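Local structure of 4-hydroxy-tetrahydrodipicolinate synthase (Methanocaldococcus jannaschii DSM 2661, 2YXG) at residues L131-S136 with V160-P165; S101-Y106 with K116-V121; T146-A151 with D176-V181; K3-A8 with V203-V208. The protein probably catalyses the condensation of pyruvate with aspartate semialdehyde to 4-hydroxy-tetrahydrodipicolinate, a step on the route to lysine. One frame throughout, in Å; residues are numbered along the deposited sequence.

Interaction 1 of 4, residues L131-S136 with V160-P165; sequences LYNVPS and VKEANP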
loop_
_atom_site.group_PDB
_atom_site.type_symbol
_atom_site.label_atom_id
_atom_site.label_comp_id
_atom_site.label_asym_id
_atom_site.label_seq_id
_atom_site.Cartn_x
_atom_site.Cartn_y
_atom_site.Cartn_z
ATOM N N LEU A 131 6.037 23.818 -5.878
ATOM C CA LEU A 131 6.495 22.467 -5.610
ATOM C C LEU A 131 5.412 21.470 -6.035
ATOM O O LEU A 131 4.256 21.694 -5.747
ATOM C CB LEU A 131 6.792 22.293 -4.125
ATOM C CG LEU A 131 7.895 23.204 -3.504
ATOM C CD1 LEU A 131 8.069 22.926 -2.021
ATOM C CD2 LEU A 131 9.209 23.011 -4.195
ATOM N N TYR A 132 5.759 20.415 -6.763
ATOM C CA TYR A 132 4.734 19.431 -7.168
ATOM C C TYR A 132 5.033 18.078 -6.506
ATOM O O TYR A 132 6.099 17.504 -6.710
ATOM C CB TYR A 132 4.706 19.320 -8.678
ATOM C CG TYR A 132 3.760 18.282 -9.261
ATOM C CD1 TYR A 132 2.641 17.814 -8.544
ATOM C CD2 TYR A 132 3.955 17.808 -10.557
ATOM C CE1 TYR A 132 1.790 16.867 -9.079
ATOM C CE2 TYR A 132 3.086 16.881 -11.118
ATOM C CZ TYR A 132 2.010 16.418 -10.378
ATOM O OH TYR A 132 1.129 15.508 -10.931
ATOM N N ASN A 133 4.110 17.620 -5.670
ATOM C CA ASN A 133 4.243 16.361 -4.985
ATOM C C ASN A 133 3.200 15.380 -5.541
ATOM O O ASN A 133 2.005 15.675 -5.568
ATOM C CB ASN A 133 4.040 16.558 -3.449
ATOM C CG ASN A 133 4.189 15.253 -2.644
ATOM O OD1 ASN A 133 5.199 14.521 -2.780
ATOM N ND2 ASN A 133 3.214 14.987 -1.774
ATOM N N VAL A 134 3.647 14.212 -5.991
ATOM C CA VAL A 134 2.685 13.193 -6.532
ATOM C C VAL A 134 3.268 11.831 -6.294
ATOM O O VAL A 134 3.783 11.189 -7.202
ATOM C CB VAL A 134 2.305 13.465 -8.055
ATOM C CG1 VAL A 134 3.584 13.514 -8.946
ATOM C CG2 VAL A 134 1.244 12.485 -8.601
ATOM N N PRO A 135 3.232 11.388 -5.051
ATOM C CA PRO A 135 3.893 10.140 -4.676
ATOM C C PRO A 135 3.505 8.916 -5.533
ATOM O O PRO A 135 4.301 7.979 -5.635
ATOM C CB PRO A 135 3.450 9.901 -3.229
ATOM C CG PRO A 135 2.654 11.069 -2.828
ATOM C CD PRO A 135 2.516 12.031 -3.939
ATOM N N SER A 136 2.296 8.886 -6.110
ATOM C CA SER A 136 1.880 7.704 -6.851
ATOM C C SER A 136 2.724 7.568 -8.138
ATOM O O SER A 136 2.844 6.471 -8.707
ATOM C CB SER A 136 0.381 7.781 -7.175
ATOM O OG SER A 136 0.133 8.884 -8.018
ATOM N N VAL A 160 2.470 24.721 -3.177
ATOM C CA VAL A 160 2.514 23.287 -3.518
ATOM C C VAL A 160 1.270 22.831 -4.358
ATOM O O VAL A 160 0.117 23.030 -3.946
ATOM C CB VAL A 160 2.552 22.436 -2.212
ATOM C CG1 VAL A 160 3.152 21.032 -2.472
ATOM C CG2 VAL A 160 3.330 23.165 -1.152
ATOM N N LYS A 161 1.526 22.202 -5.504
ATOM C CA LYS A 161 0.531 21.359 -6.186
ATOM C C LYS A 161 0.531 20.011 -5.477
ATOM O O LYS A 161 1.505 19.220 -5.592
ATOM C CB LYS A 161 0.869 21.199 -7.669
ATOM C CG LYS A 161 -0.002 20.181 -8.457
ATOM C CD LYS A 161 0.530 19.987 -9.938
ATOM C CE LYS A 161 -0.468 19.137 -10.763
ATOM N NZ LYS A 161 0.063 18.647 -12.078
ATOM N N GLU A 162 -0.521 19.796 -4.669
ATOM C CA GLU A 162 -0.595 18.587 -3.821
ATOM C C GLU A 162 -1.393 17.491 -4.467
ATOM O O GLU A 162 -2.623 17.603 -4.529
ATOM C CB GLU A 162 -1.127 18.928 -2.407
ATOM C CG GLU A 162 -1.020 17.759 -1.364
ATOM C CD GLU A 162 0.381 17.085 -1.315
ATOM O OE1 GLU A 162 1.179 17.514 -0.451
ATOM O OE2 GLU A 162 0.676 16.153 -2.120
ATOM N N ALA A 163 -0.720 16.471 -5.016
ATOM C CA ALA A 163 -1.461 15.292 -5.582
ATOM C C ALA A 163 -1.565 14.051 -4.686
ATOM O O ALA A 163 -2.059 13.019 -5.143
ATOM C CB ALA A 163 -0.897 14.846 -6.957
ATOM N N ASN A 164 -1.018 14.119 -3.484
ATOM C CA ASN A 164 -1.153 13.094 -2.451
ATOM C C ASN A 164 -2.608 13.181 -2.042
ATOM O O ASN A 164 -3.044 14.241 -1.612
ATOM C CB ASN A 164 -0.225 13.402 -1.237
ATOM C CG ASN A 164 -0.282 12.335 -0.123
ATOM O OD1 ASN A 164 -1.278 11.627 0.070
ATOM N ND2 ASN A 164 0.783 12.243 0.627
ATOM N N PRO A 165 -3.363 12.056 -2.178
ATOM C CA PRO A 165 -4.808 11.987 -1.914
ATOM C C PRO A 165 -5.140 11.883 -0.405
ATOM O O PRO A 165 -6.316 11.915 -0.019
ATOM C CB PRO A 165 -5.224 10.721 -2.685
ATOM C CG PRO A 165 -4.066 9.804 -2.474
ATOM C CD PRO A 165 -2.826 10.738 -2.590
HETATM O O HOH W 1 -0.088 10.466 -5.163
#
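L131-N133 and V160-E162 are neighbouring parallel strands of the TIM barrel, in register, with Y132 beside K161 on one face of the sheet and N133 beside E162 on the other. K161 N donates to L131 O, N133 N to K161 O, and A163 N to N133 O, which carries the pairing one residue past the strand. The extended chain of K161, predicted to form the Schiff base, runs alongside the ring of Y132, the predicted proton donor/acceptor. K161 CD lies 3.5 Å from the Y132 ring centroid as a CH-pi contact, and K161 NZ, 3.8 Å from that centroid and 28° off the normal, adds a cation-pi interaction. An alanine at Y132 would probably open a gap against K161 CD and CE and leave NZ without its cation-pi partner. On the other face E162 OE2 is gripped twice: N133 ND2 meets its syn lone pair at 2.8 Å, and N164 N approaches from the anti side at 3.0 Å. N133 ND2 also bonds N141 OD1. Strand 98-102 touches Y132 through L100 and I102, helix 168-177 packs V170 and L173 on E162, and helix 144-153 meets L131 with L150.

Interaction 2 of 4, residues S101-Y106 with K116-V121; sequences SITPYY and KHFGKV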
loop_
_atom_site.group_PDB
_atom_site.type_symbol
_atom_site.label_atom_id
_atom_site.label_comp_id
_atom_site.label_asym_id
_atom_site.label_seq_id
_atom_site.Cartn_x
_atom_site.Cartn_y
_atom_site.Cartn_z
ATOM N N SER A 101 7.975 22.644 -10.208
ATOM C CA SER A 101 9.143 21.824 -9.976
ATOM C C SER A 101 8.770 20.509 -9.181
ATOM O O SER A 101 8.477 20.533 -7.983
ATOM C CB SER A 101 10.183 22.676 -9.239
ATOM O OG SER A 101 11.391 21.962 -9.091
ATOM N N ILE A 102 8.754 19.382 -9.865
ATOM C CA ILE A 102 8.317 18.110 -9.271
ATOM C C ILE A 102 9.419 17.533 -8.379
ATOM O O ILE A 102 10.636 17.699 -8.653
ATOM C CB ILE A 102 7.926 17.094 -10.413
ATOM C CG1 ILE A 102 7.166 15.853 -9.871
ATOM C CG2 ILE A 102 9.168 16.727 -11.269
ATOM C CD1 ILE A 102 6.424 15.015 -10.963
ATOM N N THR A 103 9.011 16.865 -7.288
ATOM C CA THR A 103 9.971 16.110 -6.524
ATOM C C THR A 103 10.618 15.104 -7.519
ATOM O O THR A 103 9.896 14.454 -8.294
ATOM C CB THR A 103 9.314 15.319 -5.376
ATOM O OG1 THR A 103 8.514 14.267 -5.948
ATOM C CG2 THR A 103 8.387 16.240 -4.470
ATOM N N PRO A 104 11.961 14.974 -7.498
ATOM C CA PRO A 104 12.658 13.918 -8.259
ATOM C C PRO A 104 11.976 12.570 -8.114
ATOM O O PRO A 104 11.632 12.164 -7.006
ATOM C CB PRO A 104 14.030 13.858 -7.566
ATOM C CG PRO A 104 14.300 15.329 -7.267
ATOM C CD PRO A 104 12.923 15.798 -6.733
ATOM N N TYR A 105 11.831 11.866 -9.232
ATOM C CA TYR A 105 11.072 10.619 -9.299
ATOM C C TYR A 105 12.128 9.541 -9.478
ATOM O O TYR A 105 13.261 9.862 -9.843
ATOM C CB TYR A 105 10.115 10.635 -10.528
ATOM C CG TYR A 105 10.717 11.385 -11.677
ATOM C CD1 TYR A 105 11.554 10.739 -12.594
ATOM C CD2 TYR A 105 10.524 12.769 -11.803
ATOM C CE1 TYR A 105 12.142 11.474 -13.650
ATOM C CE2 TYR A 105 11.126 13.507 -12.814
ATOM C CZ TYR A 105 11.929 12.862 -13.739
ATOM O OH TYR A 105 12.510 13.592 -14.792
ATOM N N TYR A 106 11.750 8.290 -9.206
ATOM C CA TYR A 106 12.569 7.141 -9.435
ATOM C C TYR A 106 13.829 7.006 -8.529
ATOM O O TYR A 106 14.030 5.963 -7.922
ATOM C CB TYR A 106 12.847 6.987 -10.928
ATOM C CG TYR A 106 14.033 6.155 -11.334
ATOM C CD1 TYR A 106 14.131 4.773 -10.999
ATOM C CD2 TYR A 106 15.047 6.730 -12.077
ATOM C CE1 TYR A 106 15.248 4.016 -11.376
ATOM C CE2 TYR A 106 16.142 5.976 -12.501
ATOM C CZ TYR A 106 16.264 4.631 -12.137
ATOM O OH TYR A 106 17.412 3.911 -12.602
ATOM N N LYS A 116 17.507 19.958 -0.211
ATOM C CA LYS A 116 18.717 20.466 -0.843
ATOM C C LYS A 116 18.464 20.663 -2.328
ATOM O O LYS A 116 18.785 21.718 -2.884
ATOM C CB LYS A 116 19.838 19.460 -0.676
ATOM C CG LYS A 116 20.633 19.515 0.631
ATOM C CD LYS A 116 21.807 18.482 0.552
ATOM C CE LYS A 116 22.903 18.817 1.520
ATOM N NZ LYS A 116 22.645 18.205 2.867
ATOM N N HIS A 117 17.889 19.638 -2.972
ATOM C CA HIS A 117 17.387 19.769 -4.345
ATOM C C HIS A 117 16.561 21.034 -4.571
ATOM O O HIS A 117 16.931 21.845 -5.426
ATOM C CB HIS A 117 16.609 18.524 -4.787
ATOM C CG HIS A 117 16.087 18.600 -6.193
ATOM N ND1 HIS A 117 14.814 19.043 -6.492
ATOM C CD2 HIS A 117 16.656 18.259 -7.375
ATOM C CE1 HIS A 117 14.620 18.957 -7.802
ATOM N NE2 HIS A 117 15.727 18.497 -8.360
ATOM N N PHE A 118 15.490 21.238 -3.797
ATOM C CA PHE A 118 14.620 22.438 -4.055
ATOM C C PHE A 118 15.328 23.737 -3.631
ATOM O O PHE A 118 15.039 24.790 -4.133
ATOM C CB PHE A 118 13.222 22.344 -3.373
ATOM C CG PHE A 118 12.307 21.321 -3.999
ATOM C CD1 PHE A 118 11.952 21.406 -5.362
ATOM C CD2 PHE A 118 11.824 20.258 -3.270
ATOM C CE1 PHE A 118 11.120 20.458 -5.954
ATOM C CE2 PHE A 118 10.944 19.309 -3.867
ATOM C CZ PHE A 118 10.608 19.419 -5.187
ATOM N N GLY A 119 16.229 23.628 -2.651
ATOM C CA GLY A 119 17.082 24.746 -2.223
ATOM C C GLY A 119 17.919 25.257 -3.384
ATOM O O GLY A 119 17.975 26.454 -3.609
ATOM N N LYS A 120 18.549 24.352 -4.136
ATOM C CA LYS A 120 19.365 24.757 -5.310
ATOM C C LYS A 120 18.492 25.399 -6.387
ATOM O O LYS A 120 18.912 26.367 -7.039
ATOM C CB LYS A 120 20.168 23.576 -5.926
ATOM C CG LYS A 120 21.155 22.835 -4.983
ATOM C CD LYS A 120 22.490 23.600 -4.741
ATOM C CE LYS A 120 23.561 23.272 -5.825
ATOM N NZ LYS A 120 24.700 24.303 -5.977
ATOM N N VAL A 121 17.289 24.856 -6.607
ATOM C CA VAL A 121 16.350 25.469 -7.551
ATOM C C VAL A 121 15.991 26.909 -7.100
ATOM O O VAL A 121 16.071 27.860 -7.889
ATOM C CB VAL A 121 15.085 24.584 -7.776
ATOM C CG1 VAL A 121 14.046 25.283 -8.557
ATOM C CG2 VAL A 121 15.487 23.247 -8.480
#
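H117, F118 and V121 of helix 111-124 pack on S101-P104, at the end of strand 98-102; strand and helix are the first two elements of a beta-alpha-beta unit of the TIM barrel, completed by strand 129-133. Past P104 the loop leads to Y106, a predicted proton-relay residue whose OH bonds T43 OG1 of the second subunit. On the helix H117 comes first, meeting P104 tip to tip. P104 CG stands 3.6 Å from the centroid of the imidazole and only 6° off its normal, a CH-pi contact over the middle of the ring. T81 and A84 of helix 81-94 also touch this side chain. F118 follows, its CG anti to the carbonyl carbon (chi1 -71°), and the end of its ring reaches the strand where the chain turns into the loop. That far end does the touching: F118 CZ is 3.6 Å from T103 CA and 3.9 Å from T103 CG2, while F118 CE1 sits 3.3 Å from S101 O. One turn on from H117, V121 packs against S88 and brings CG1 to 4.3 Å from S101 OG. That hydroxyl oxygen lies in the plane of the F118 ring, at its edge, 3.5 Å from F118 CE1.

Interaction 3 of 4, residues T146-A151 with D176-V181; sequences TVKLLA and DAKITV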
loop_
_atom_site.group_PDB
_atom_site.type_symbol
_atom_site.label_atom_id
_atom_site.label_comp_id
_atom_site.label_asym_id
_atom_site.label_seq_id
_atom_site.Cartn_x
_atom_site.Cartn_y
_atom_site.Cartn_z
ATOM N N THR A 146 9.223 19.296 5.594
ATOM C CA THR A 146 10.205 19.633 4.610
ATOM C C THR A 146 9.777 20.850 3.827
ATOM O O THR A 146 10.574 21.748 3.645
ATOM C CB THR A 146 10.551 18.456 3.706
ATOM O OG1 THR A 146 10.865 17.328 4.530
ATOM C CG2 THR A 146 11.755 18.771 2.810
ATOM N N VAL A 147 8.520 20.906 3.384
ATOM C CA VAL A 147 7.984 22.139 2.804
ATOM C C VAL A 147 8.144 23.378 3.705
ATOM O O VAL A 147 8.450 24.476 3.206
ATOM C CB VAL A 147 6.524 22.006 2.453
ATOM C CG1 VAL A 147 5.969 23.342 1.933
ATOM C CG2 VAL A 147 6.310 20.830 1.458
ATOM N N LYS A 148 7.891 23.216 5.012
ATOM C CA LYS A 148 7.965 24.323 5.973
ATOM C C LYS A 148 9.388 24.908 6.080
ATOM O O LYS A 148 9.549 26.130 6.021
ATOM C CB LYS A 148 7.391 23.900 7.325
ATOM C CG LYS A 148 7.486 24.966 8.485
ATOM C CD LYS A 148 6.926 24.312 9.746
ATOM C CE LYS A 148 6.543 25.353 10.817
ATOM N NZ LYS A 148 7.751 25.819 11.535
ATOM N N LEU A 149 10.412 24.036 6.175
ATOM C CA LEU A 149 11.847 24.460 6.101
ATOM C C LEU A 149 12.156 25.211 4.820
ATOM O O LEU A 149 12.720 26.304 4.864
ATOM C CB LEU A 149 12.820 23.273 6.256
ATOM C CG LEU A 149 12.695 22.524 7.600
ATOM C CD1 LEU A 149 13.465 21.193 7.598
ATOM C CD2 LEU A 149 13.063 23.401 8.833
ATOM N N LEU A 150 11.755 24.645 3.684
ATOM C CA LEU A 150 11.898 25.353 2.382
ATOM C C LEU A 150 11.362 26.786 2.368
ATOM O O LEU A 150 12.074 27.739 1.994
ATOM C CB LEU A 150 11.254 24.560 1.246
ATOM C CG LEU A 150 12.131 23.347 0.891
ATOM C CD1 LEU A 150 11.389 22.286 -0.010
ATOM C CD2 LEU A 150 13.397 23.847 0.272
ATOM N N ALA A 151 10.098 26.915 2.769
ATOM C CA ALA A 151 9.415 28.192 2.762
ATOM C C ALA A 151 10.045 29.126 3.792
ATOM O O ALA A 151 10.206 30.316 3.519
ATOM C CB ALA A 151 7.927 28.013 3.050
ATOM N N ASP A 176 0.560 24.526 8.968
ATOM C CA ASP A 176 2.016 24.727 9.322
ATOM C C ASP A 176 2.880 25.510 8.332
ATOM O O ASP A 176 3.727 26.331 8.724
ATOM C CB ASP A 176 2.773 23.385 9.462
ATOM C CG ASP A 176 2.265 22.522 10.590
ATOM O OD1 ASP A 176 1.298 22.889 11.298
ATOM O OD2 ASP A 176 2.839 21.421 10.783
ATOM N N ALA A 177 2.725 25.161 7.057
ATOM C CA ALA A 177 3.459 25.674 5.864
ATOM C C ALA A 177 3.680 27.181 5.644
ATOM O O ALA A 177 4.833 27.626 5.413
ATOM C CB ALA A 177 2.793 25.130 4.648
ATOM N N LYS A 178 2.586 27.950 5.681
ATOM C CA LYS A 178 2.533 29.211 4.995
ATOM C C LYS A 178 3.147 28.990 3.607
ATOM O O LYS A 178 4.251 29.483 3.280
ATOM C CB LYS A 178 3.267 30.326 5.740
ATOM C CG LYS A 178 3.135 30.338 7.271
ATOM C CD LYS A 178 4.493 30.760 7.865
ATOM C CE LYS A 178 5.617 29.772 7.471
ATOM N NZ LYS A 178 5.592 28.517 8.273
ATOM N N ILE A 179 2.465 28.149 2.832
ATOM C CA ILE A 179 2.539 28.185 1.393
ATOM C C ILE A 179 1.094 28.091 0.967
ATOM O O ILE A 179 0.261 27.587 1.709
ATOM C CB ILE A 179 3.336 26.980 0.781
ATOM C CG1 ILE A 179 3.206 25.738 1.644
ATOM C CG2 ILE A 179 4.799 27.298 0.637
ATOM C CD1 ILE A 179 1.977 24.979 1.455
ATOM N N THR A 180 0.816 28.546 -0.250
ATOM C CA THR A 180 -0.447 28.273 -0.906
ATOM C C THR A 180 -0.557 26.803 -1.313
ATOM O O THR A 180 0.392 26.207 -1.884
ATOM C CB THR A 180 -0.555 29.147 -2.114
ATOM O OG1 THR A 180 -0.393 30.495 -1.689
ATOM C CG2 THR A 180 -1.893 28.982 -2.810
ATOM N N VAL A 181 -1.685 26.187 -0.976
ATOM C CA VAL A 181 -1.937 24.841 -1.500
ATOM C C VAL A 181 -2.759 24.906 -2.780
ATOM O O VAL A 181 -3.814 25.513 -2.769
ATOM C CB VAL A 181 -2.611 23.898 -0.447
ATOM C CG1 VAL A 181 -2.985 22.544 -1.093
ATOM C CG2 VAL A 181 -1.704 23.723 0.808
#
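V147 and I179 cross at about a right angle, and this apolar pair forms the inner half of the contact, with V147 CG1 3.7 Å from I179 CG1. I179 has an unusual chi1 of 31°, which sets CG1 between the backbone N and the carbonyl carbon, while its other branch, CG2, comes to 4.0 Å from A151 CB. That same methyl of A151 faces A177 O at 3.9 Å, so it packs on backbone as well as side chain. Toward the surface two lysines cross at a slant: K178 NZ is 4.0 Å from K148 CG. K178 leaves the end of helix 168-177 with positive phi, and its chain folds back so that NZ donates to D176 O at 2.9 Å in the carbonyl plane, with a weak bond to A177 O besides. Those carbonyls at the helix end probably help to hold its charge. K148 lays CE 3.6 Å from D176 O but sends NZ into a salt bridge with E152; the two NZ atoms, of K148 and K178, stay 4.8 Å apart. Deeper in, V147 and I179 both touch L173 of helix 168-177 and V160 of strand 157-162, placing helix 144-153 against the end of one helix and the lead-in to strand 180-183.

Interaction 4 of 4, residues K3-A8 with V203-V208; sequences KGVYPA and VVANIV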
loop_
_atom_site.group_PDB
_atom_site.type_symbol
_atom_site.label_atom_id
_atom_site.label_comp_id
_atom_site.label_asym_id
_atom_site.label_seq_id
_atom_site.Cartn_x
_atom_site.Cartn_y
_atom_site.Cartn_z
ATOM N N LYS A 3 -3.898 31.605 -7.540
ATOM C CA LYS A 3 -5.342 31.440 -7.249
ATOM C C LYS A 3 -6.190 30.992 -8.431
ATOM O O LYS A 3 -6.067 31.529 -9.523
ATOM C CB LYS A 3 -5.917 32.742 -6.691
ATOM C CG LYS A 3 -7.277 32.557 -6.007
ATOM C CD LYS A 3 -7.870 33.878 -5.445
ATOM C CE LYS A 3 -8.597 33.617 -4.111
ATOM N NZ LYS A 3 -9.574 34.723 -3.750
ATOM N N GLY A 4 -7.091 30.027 -8.222
ATOM C CA GLY A 4 -8.001 29.666 -9.315
ATOM C C GLY A 4 -7.469 28.529 -10.140
ATOM O O GLY A 4 -6.694 27.721 -9.655
ATOM N N VAL A 5 -7.881 28.457 -11.394
ATOM C CA VAL A 5 -7.667 27.263 -12.227
ATOM C C VAL A 5 -6.528 27.442 -13.200
ATOM O O VAL A 5 -6.547 28.438 -13.975
ATOM C CB VAL A 5 -8.939 26.931 -13.056
ATOM C CG1 VAL A 5 -8.651 25.883 -14.118
ATOM C CG2 VAL A 5 -10.069 26.537 -12.119
ATOM N N TYR A 6 -5.567 26.504 -13.173
ATOM C CA TYR A 6 -4.385 26.489 -14.107
ATOM C C TYR A 6 -4.290 25.179 -14.856
ATOM O O TYR A 6 -3.825 24.184 -14.314
ATOM C CB TYR A 6 -3.056 26.709 -13.372
ATOM C CG TYR A 6 -3.005 27.973 -12.542
ATOM C CD1 TYR A 6 -2.316 29.094 -12.998
ATOM C CD2 TYR A 6 -3.615 28.033 -11.262
ATOM C CE1 TYR A 6 -2.256 30.274 -12.221
ATOM C CE2 TYR A 6 -3.545 29.189 -10.470
ATOM C CZ TYR A 6 -2.879 30.317 -10.968
ATOM O OH TYR A 6 -2.812 31.473 -10.208
ATOM N N PRO A 7 -4.755 25.149 -16.099
ATOM C CA PRO A 7 -4.693 23.836 -16.726
ATOM C C PRO A 7 -3.289 23.435 -17.057
ATOM O O PRO A 7 -2.477 24.300 -17.426
ATOM C CB PRO A 7 -5.492 23.988 -18.034
ATOM C CG PRO A 7 -5.766 25.528 -18.151
ATOM C CD PRO A 7 -5.398 26.203 -16.914
ATOM N N ALA A 8 -3.019 22.129 -16.919
ATOM C CA ALA A 8 -1.739 21.565 -17.304
ATOM C C ALA A 8 -1.929 21.179 -18.744
ATOM O O ALA A 8 -2.638 20.201 -19.072
ATOM C CB ALA A 8 -1.375 20.352 -16.413
ATOM N N VAL A 203 -5.973 18.728 -15.207
ATOM C CA VAL A 203 -6.059 18.038 -16.469
ATOM C C VAL A 203 -7.410 18.349 -17.166
ATOM O O VAL A 203 -7.443 18.757 -18.319
ATOM C CB VAL A 203 -5.889 16.548 -16.188
ATOM C CG1 VAL A 203 -6.087 15.742 -17.416
ATOM C CG2 VAL A 203 -4.492 16.324 -15.551
ATOM N N VAL A 204 -8.524 18.151 -16.447
ATOM C CA VAL A 204 -9.826 18.296 -17.009
ATOM C C VAL A 204 -10.122 19.730 -17.443
ATOM O O VAL A 204 -10.937 19.935 -18.331
ATOM C CB VAL A 204 -10.931 17.736 -16.072
ATOM C CG1 VAL A 204 -11.295 18.717 -14.942
ATOM C CG2 VAL A 204 -12.196 17.416 -16.904
ATOM N N ALA A 205 -9.468 20.750 -16.869
ATOM C CA ALA A 205 -9.712 22.129 -17.366
ATOM C C ALA A 205 -9.262 22.302 -18.819
ATOM O O ALA A 205 -9.622 23.293 -19.468
ATOM C CB ALA A 205 -9.100 23.220 -16.447
ATOM N N ASN A 206 -8.506 21.351 -19.374
ATOM C CA ASN A 206 -8.265 21.353 -20.863
ATOM C C ASN A 206 -9.505 21.115 -21.761
ATOM O O ASN A 206 -9.493 21.491 -22.937
ATOM C CB ASN A 206 -7.189 20.351 -21.264
ATOM C CG ASN A 206 -5.802 20.741 -20.751
ATOM O OD1 ASN A 206 -5.259 20.113 -19.821
ATOM N ND2 ASN A 206 -5.219 21.772 -21.363
ATOM N N ILE A 207 -10.525 20.467 -21.185
ATOM C CA ILE A 207 -11.709 19.950 -21.873
ATOM C C ILE A 207 -12.889 20.894 -21.565
ATOM O O ILE A 207 -13.647 21.301 -22.458
ATOM C CB ILE A 207 -12.100 18.482 -21.345
ATOM C CG1 ILE A 207 -11.034 17.445 -21.657
ATOM C CG2 ILE A 207 -13.438 17.975 -21.934
ATOM C CD1 ILE A 207 -10.537 17.604 -23.103
ATOM N N VAL A 208 -13.048 21.205 -20.277
ATOM C CA VAL A 208 -14.166 22.034 -19.816
ATOM C C VAL A 208 -13.658 23.212 -18.996
ATOM O O VAL A 208 -14.005 23.324 -17.815
ATOM C CB VAL A 208 -15.204 21.207 -19.014
ATOM C CG1 VAL A 208 -16.060 20.364 -19.999
ATOM C CG2 VAL A 208 -14.523 20.322 -18.011
#
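V5 and P7 of strand 4-7 both turn toward A205, which lies in a short 3-10 turn after strand 199-202. Apolar packing centres on that one methyl: V5 CG1, anti to its backbone N (chi1 169°), is 3.6 Å from A205 CB, and P7 CB is 4.0 Å from it. V213 and V216 of helix 209-221 also press on V5. The polar part belongs to N206, whose amide end comes up to the A8 carbonyl. A8 O is 2.7 Å from N206 OD1 as modelled, although the amide is probably turned over, in which case this may be a hydrogen bond. An alanine in place of N206 would probably leave A8 O without this close polar mate and open a gap beside P7 CB. Backbone bonds shape the turn itself: N206 N donates to V203 O at 3.0 Å, and V204 O accepts from both I207 N and V208 N. D186 OD2 takes a bond from V204 N, and S202 OG one from A205 N. Strand 4-7 runs next to strand 199-202, where the first and last strands of a TIM barrel close the cylinder, and the A8 side chain here approaches T44 and I201, both predicted to bind pyruvate.

How the interactions relate
Interactions 1, 2 and 3 adjoin one another along the barrel wall, while interaction 4 sits where the barrel closes. Interactions 1 and 2 share neighbouring strands: Y132 N is 3.0 Å from S101 O, probably hydrogen-bonded, and L131 CD2 packs 3.4 Å from F118 CD1. Interaction 3 joins the next strand over, with V160 N 2.9 Å from T180 O and V160 CG2 3.5 Å from I179 CD1. L150 ties interactions 2 and 3, its CD1 3.8 Å from F118 CB. Interaction 1 holds the predicted catalytic pair; the K161 side chain is about 4 Å from that of I201, which A8 of interaction 4 also approaches. Interaction 3 lies farther back, I179 about 10 Å from K161 between side chains.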